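Local coordinates for protein B-cell differentiation antigen CD72 (Mus musculus, PDB 5B1R) that acts as a B cell receptor co-receptor that recognises the Sm/RNP self-antigen, probably through its extracellular C-type lectin-like domain, and inhibits signalling by recruiting SHP-1, at residues 14-25 with 106-117. The protein carries 2 engineered substitutions. Residues are numbered along the deposited sequence; the frame is centred on the assembly and turned at random.
Sequences ERCFYISHTLRS and AELHPSICESEA. Unlike the reference sequence in segment 14-25: Arg24 (reference Gly). Engineered in segment 106-117: Ser111 (natural residue Cys).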
loop_
_atom_site.group_PDB
_atom_site.type_symbol
_atom_site.label_atom_id
_atom_site.label_comp_id
_atom_site.label_asym_id
_atom_site.label_seq_id
_atom_site.Cartn_x
_atom_site.Cartn_y
_atom_site.Cartn_z
ATOM N N GLU A 14 5.694 -13.863 -2.462
ATOM C CA GLU A 14 7.059 -13.502 -2.882
ATOM C C GLU A 14 7.342 -12.017 -2.681
ATOM O O GLU A 14 8.200 -11.448 -3.372
ATOM C CB GLU A 14 7.287 -13.887 -4.337
ATOM C CG GLU A 14 7.138 -15.368 -4.577
ATOM C CD GLU A 14 7.287 -15.695 -6.037
ATOM O OE1 GLU A 14 6.360 -15.390 -6.824
ATOM O OE2 GLU A 14 8.337 -16.257 -6.407
ATOM N N ARG A 15 6.642 -11.402 -1.717
ATOM C CA ARG A 15 6.721 -9.969 -1.470
ATOM C C ARG A 15 7.014 -9.674 0.000
ATOM O O ARG A 15 6.845 -10.527 0.880
ATOM C CB ARG A 15 5.388 -9.325 -1.839
ATOM C CG ARG A 15 4.984 -9.581 -3.271
ATOM C CD ARG A 15 3.485 -9.682 -3.418
ATOM N NE ARG A 15 2.845 -8.391 -3.278
ATOM C CZ ARG A 15 1.547 -8.215 -3.041
ATOM N NH1 ARG A 15 1.066 -6.989 -2.981
ATOM N NH2 ARG A 15 0.743 -9.251 -2.832
ATOM N N CYS A 16 7.427 -8.434 0.239
ATOM C CA CYS A 16 7.634 -7.895 1.571
ATOM C C CYS A 16 7.026 -6.498 1.605
ATOM O O CYS A 16 7.279 -5.700 0.702
ATOM C CB CYS A 16 9.122 -7.767 1.869
ATOM S SG CYS A 16 10.072 -9.289 1.683
ATOM N N PHE A 17 6.278 -6.196 2.666
ATOM C CA PHE A 17 5.695 -4.867 2.835
ATOM C C PHE A 17 6.434 -4.085 3.909
ATOM O O PHE A 17 6.873 -4.639 4.921
ATOM C CB PHE A 17 4.232 -4.964 3.231
ATOM C CG PHE A 17 3.395 -5.675 2.224
ATOM C CD1 PHE A 17 3.039 -5.061 1.032
ATOM C CD2 PHE A 17 2.966 -6.965 2.465
ATOM C CE1 PHE A 17 2.275 -5.739 0.102
ATOM C CE2 PHE A 17 2.198 -7.632 1.544
ATOM C CZ PHE A 17 1.847 -7.022 0.358
ATOM N N TYR A 18 6.518 -2.779 3.687
ATOM C CA TYR A 18 7.087 -1.859 4.649
ATOM C C TYR A 18 6.070 -0.749 4.896
ATOM O O TYR A 18 5.670 -0.044 3.949
ATOM C CB TYR A 18 8.406 -1.267 4.129
ATOM C CG TYR A 18 8.942 -0.202 5.042
ATOM C CD1 TYR A 18 9.582 -0.545 6.223
ATOM C CD2 TYR A 18 8.784 1.154 4.743
ATOM C CE1 TYR A 18 10.055 0.438 7.072
ATOM C CE2 TYR A 18 9.261 2.122 5.584
ATOM C CZ TYR A 18 9.891 1.760 6.748
ATOM O OH TYR A 18 10.374 2.718 7.588
ATOM N N ILE A 19 5.642 -0.607 6.148
ATOM C CA ILE A 19 4.757 0.500 6.500
ATOM C C ILE A 19 5.604 1.717 6.860
ATOM O O ILE A 19 6.397 1.669 7.787
ATOM C CB ILE A 19 3.843 0.145 7.694
ATOM C CG1 ILE A 19 2.995 -1.104 7.402
ATOM C CG2 ILE A 19 2.979 1.361 8.062
ATOM C CD1 ILE A 19 2.365 -1.694 8.659
ATOM N N SER A 20 5.436 2.802 6.116
ATOM C CA SER A 20 6.085 4.058 6.468
ATOM C C SER A 20 5.082 4.965 7.165
ATOM O O SER A 20 4.103 5.402 6.562
ATOM C CB SER A 20 6.650 4.757 5.239
ATOM O OG SER A 20 7.368 5.912 5.646
ATOM N N HIS A 21 5.320 5.234 8.443
ATOM C CA HIS A 21 4.393 6.049 9.223
ATOM C C HIS A 21 4.523 7.544 8.907
ATOM O O HIS A 21 3.656 8.338 9.271
ATOM C CB HIS A 21 4.600 5.816 10.720
ATOM C CG HIS A 21 4.430 4.390 11.124
ATOM N ND1 HIS A 21 3.206 3.754 11.122
ATOM C CD2 HIS A 21 5.333 3.465 11.526
ATOM C CE1 HIS A 21 3.362 2.503 11.515
ATOM N NE2 HIS A 21 4.643 2.302 11.762
ATOM N N THR A 22 5.610 7.911 8.240
ATOM C CA THR A 22 5.906 9.308 7.913
ATOM C C THR A 22 4.844 9.866 6.996
ATOM O O THR A 22 4.510 9.270 5.974
ATOM C CB THR A 22 7.271 9.395 7.201
ATOM O OG1 THR A 22 8.260 8.757 8.020
ATOM C CG2 THR A 22 7.696 10.845 6.912
ATOM N N LEU A 23 4.332 11.040 7.343
ATOM C CA LEU A 23 3.297 11.676 6.541
ATOM C C LEU A 23 3.913 12.310 5.293
ATOM O O LEU A 23 4.804 13.161 5.392
ATOM C CB LEU A 23 2.539 12.740 7.345
ATOM C CG LEU A 23 1.908 12.273 8.659
ATOM C CD1 LEU A 23 1.103 13.416 9.268
ATOM C CD2 LEU A 23 1.042 11.028 8.480
ATOM N N ARG A 24 3.415 11.927 4.120
ATOM C CA ARG A 24 3.892 12.479 2.853
ATOM C C ARG A 24 2.747 12.559 1.852
ATOM O O ARG A 24 1.750 11.851 1.968
ATOM C CB ARG A 24 4.981 11.606 2.220
ATOM C CG ARG A 24 6.171 11.274 3.089
ATOM C CD ARG A 24 7.170 10.462 2.294
ATOM N NE ARG A 24 8.355 10.106 3.086
ATOM C CZ ARG A 24 8.472 9.012 3.819
ATOM N NH1 ARG A 24 7.481 8.141 3.878
ATOM N NH2 ARG A 24 9.607 8.812 4.492
ATOM N N SER A 25 2.921 13.384 0.832
ATOM C CA SER A 25 2.056 13.335 -0.345
ATOM C C SER A 25 2.225 11.997 -1.057
ATOM O O SER A 25 3.142 11.226 -0.755
ATOM C CB SER A 25 2.438 14.446 -1.310
ATOM O OG SER A 25 3.755 14.231 -1.796
ATOM N N ALA A 106 -1.875 15.503 -3.136
ATOM C CA ALA A 106 -1.060 16.325 -2.244
ATOM C C ALA A 106 -1.317 16.057 -0.763
ATOM O O ALA A 106 -0.538 16.502 0.083
ATOM C CB ALA A 106 -1.267 17.815 -2.553
ATOM N N GLU A 107 -2.384 15.334 -0.428
ATOM C CA GLU A 107 -2.693 15.089 0.985
ATOM C C GLU A 107 -1.583 14.309 1.680
ATOM O O GLU A 107 -0.951 13.448 1.078
ATOM C CB GLU A 107 -3.991 14.297 1.172
ATOM C CG GLU A 107 -5.274 14.968 0.754
ATOM C CD GLU A 107 -6.515 14.203 1.227
ATOM O OE1 GLU A 107 -6.394 13.079 1.792
ATOM O OE2 GLU A 107 -7.624 14.731 1.035
ATOM N N LEU A 108 -1.385 14.596 2.960
ATOM C CA LEU A 108 -0.331 13.950 3.749
ATOM C C LEU A 108 -0.845 12.709 4.482
ATOM O O LEU A 108 -1.753 12.806 5.304
ATOM C CB LEU A 108 0.234 14.954 4.758
ATOM C CG LEU A 108 0.764 16.261 4.166
ATOM C CD1 LEU A 108 1.227 17.204 5.275
ATOM C CD2 LEU A 108 1.892 15.950 3.201
ATOM N N HIS A 109 -0.246 11.557 4.191
ATOM C CA HIS A 109 -0.631 10.286 4.797
ATOM C C HIS A 109 0.600 9.424 4.941
ATOM O O HIS A 109 1.580 9.589 4.208
ATOM C CB HIS A 109 -1.639 9.548 3.914
ATOM C CG HIS A 109 -2.948 10.253 3.800
ATOM N ND1 HIS A 109 -3.849 10.321 4.843
ATOM C CD2 HIS A 109 -3.498 10.941 2.774
ATOM C CE1 HIS A 109 -4.898 11.028 4.461
ATOM N NE2 HIS A 109 -4.714 11.411 3.207
ATOM N N PRO A 110 0.544 8.456 5.860
ATOM C CA PRO A 110 1.547 7.384 5.820
ATOM C C PRO A 110 1.344 6.564 4.540
ATOM O O PRO A 110 0.396 6.803 3.775
ATOM C CB PRO A 110 1.207 6.555 7.067
ATOM C CG PRO A 110 -0.281 6.778 7.254
ATOM C CD PRO A 110 -0.508 8.222 6.870
ATOM N N SER A 111 2.213 5.585 4.315
ATOM C CA SER A 111 2.160 4.833 3.069
ATOM C C SER A 111 2.648 3.410 3.300
ATOM O O SER A 111 3.194 3.092 4.372
ATOM C CB SER A 111 3.023 5.529 2.011
ATOM O OG SER A 111 4.378 5.633 2.428
ATOM N N ILE A 112 2.456 2.565 2.291
ATOM C CA ILE A 112 2.943 1.190 2.361
ATOM C C ILE A 112 3.752 0.939 1.104
ATOM O O ILE A 112 3.259 1.181 -0.008
ATOM C CB ILE A 112 1.799 0.164 2.446
ATOM C CG1 ILE A 112 0.822 0.544 3.569
ATOM C CG2 ILE A 112 2.369 -1.244 2.627
ATOM C CD1 ILE A 112 -0.505 -0.178 3.526
ATOM N N CYS A 113 5.000 0.508 1.272
ATOM C CA CYS A 113 5.843 0.096 0.158
ATOM C C CYS A 113 5.883 -1.424 0.075
ATOM O O CYS A 113 5.614 -2.121 1.059
ATOM C CB CYS A 113 7.274 0.596 0.346
ATOM S SG CYS A 113 7.506 2.363 0.621
ATOM N N GLU A 114 6.263 -1.932 -1.090
ATOM C CA GLU A 114 6.539 -3.353 -1.204
ATOM C C GLU A 114 7.780 -3.584 -2.043
ATOM O O GLU A 114 8.074 -2.834 -2.986
ATOM C CB GLU A 114 5.358 -4.133 -1.765
ATOM C CG GLU A 114 5.116 -4.028 -3.227
ATOM C CD GLU A 114 4.056 -5.028 -3.663
ATOM O OE1 GLU A 114 2.892 -4.757 -3.440
ATOM O OE2 GLU A 114 4.370 -6.106 -4.215
ATOM N N SER A 115 8.495 -4.635 -1.684
ATOM C CA SER A 115 9.625 -5.106 -2.458
ATOM C C SER A 115 9.427 -6.588 -2.716
ATOM O O SER A 115 8.513 -7.224 -2.168
ATOM C CB SER A 115 10.929 -4.889 -1.678
ATOM O OG SER A 115 11.056 -5.853 -0.634
ATOM N N GLU A 116 10.286 -7.173 -3.529
ATOM C CA GLU A 116 10.291 -8.616 -3.615
ATOM C C GLU A 116 10.884 -9.216 -2.327
ATOM O O GLU A 116 11.636 -8.557 -1.608
ATOM C CB GLU A 116 11.022 -9.098 -4.875
ATOM C CG GLU A 116 12.543 -9.103 -4.827
ATOM C CD GLU A 116 13.209 -7.750 -5.063
ATOM O OE1 GLU A 116 14.391 -7.742 -5.462
ATOM O OE2 GLU A 116 12.583 -6.693 -4.844
ATOM N N ALA A 117 10.495 -10.450 -2.019
ATOM C CA ALA A 117 11.147 -11.229 -0.983
ATOM C C ALA A 117 12.414 -11.843 -1.570
ATOM O O ALA A 117 12.575 -11.922 -2.781
ATOM C CB ALA A 117 10.214 -12.301 -0.475
HETATM O O HOH W 1 4.572 8.238 3.352
#
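Cys16 and Ser115, Tyr18 and Cys113, and Ser20 and Ser111 each exchange two backbone hydrogen bonds, zipping strand 15-21 antiparallel to strand 109-116. A beta bulge then shifts the register by two residues, and the ladder resumes with two reciprocal backbone hydrogen bonds between Arg24 and His109. At the other end the N-H of Ala117 reaches Glu14 O at 2.8 Å.

The main charged contact is a side-on salt bridge. Arg15 NE lies 2.9 Å from Glu114 OE2, which it meets from above the carboxylate plane, while NH1 makes a nearly straight bond to OE1 (2.9 Å, 177°) from the syn side. The two planes are 29° apart, and Phe17 CZ lies over one guanidinium face, offset toward its rim. Glu114 OE1 also accepts from Ala42 N, and Arg15 NH2 donates to Gln13 OE1; the extra bonds help hold both groups in orientation.

On the face carrying Tyr18, Ser20, Ser111 and Cys113, chi1 of -175° swings Ser20 OG away from its own N, where it accepts from Arg24 NH1 at 2.8 Å. Water 1 bridges this NH1, Thr22 O and the OG of Ser111, an engineered residue, tying the two strands together across the bulge.

Apolar contacts are lighter. Phe17 CD1 rests against Glu114 CB (3.7 Å), with the ring nearly perpendicular to the carboxylate. Past the corner, Leu23 CD2 lies alongside Pro110 CD at 3.6 Å. At the other end of the ladder, Cys16 SG packs on Ala117 CB.

These are central strands of the C-type lectin-like fold. Disulfides join Cys16 to Cys5 and Cys113 to Cys33 of helix 26-35, whose Tyr32 makes a cation-pi contact with Arg24. Strand 10-12 pairs with 15-21, strand 39-40 pairs with 109-119, and Tyr69 of strand 69-70 packs against Ile19 and Ile112.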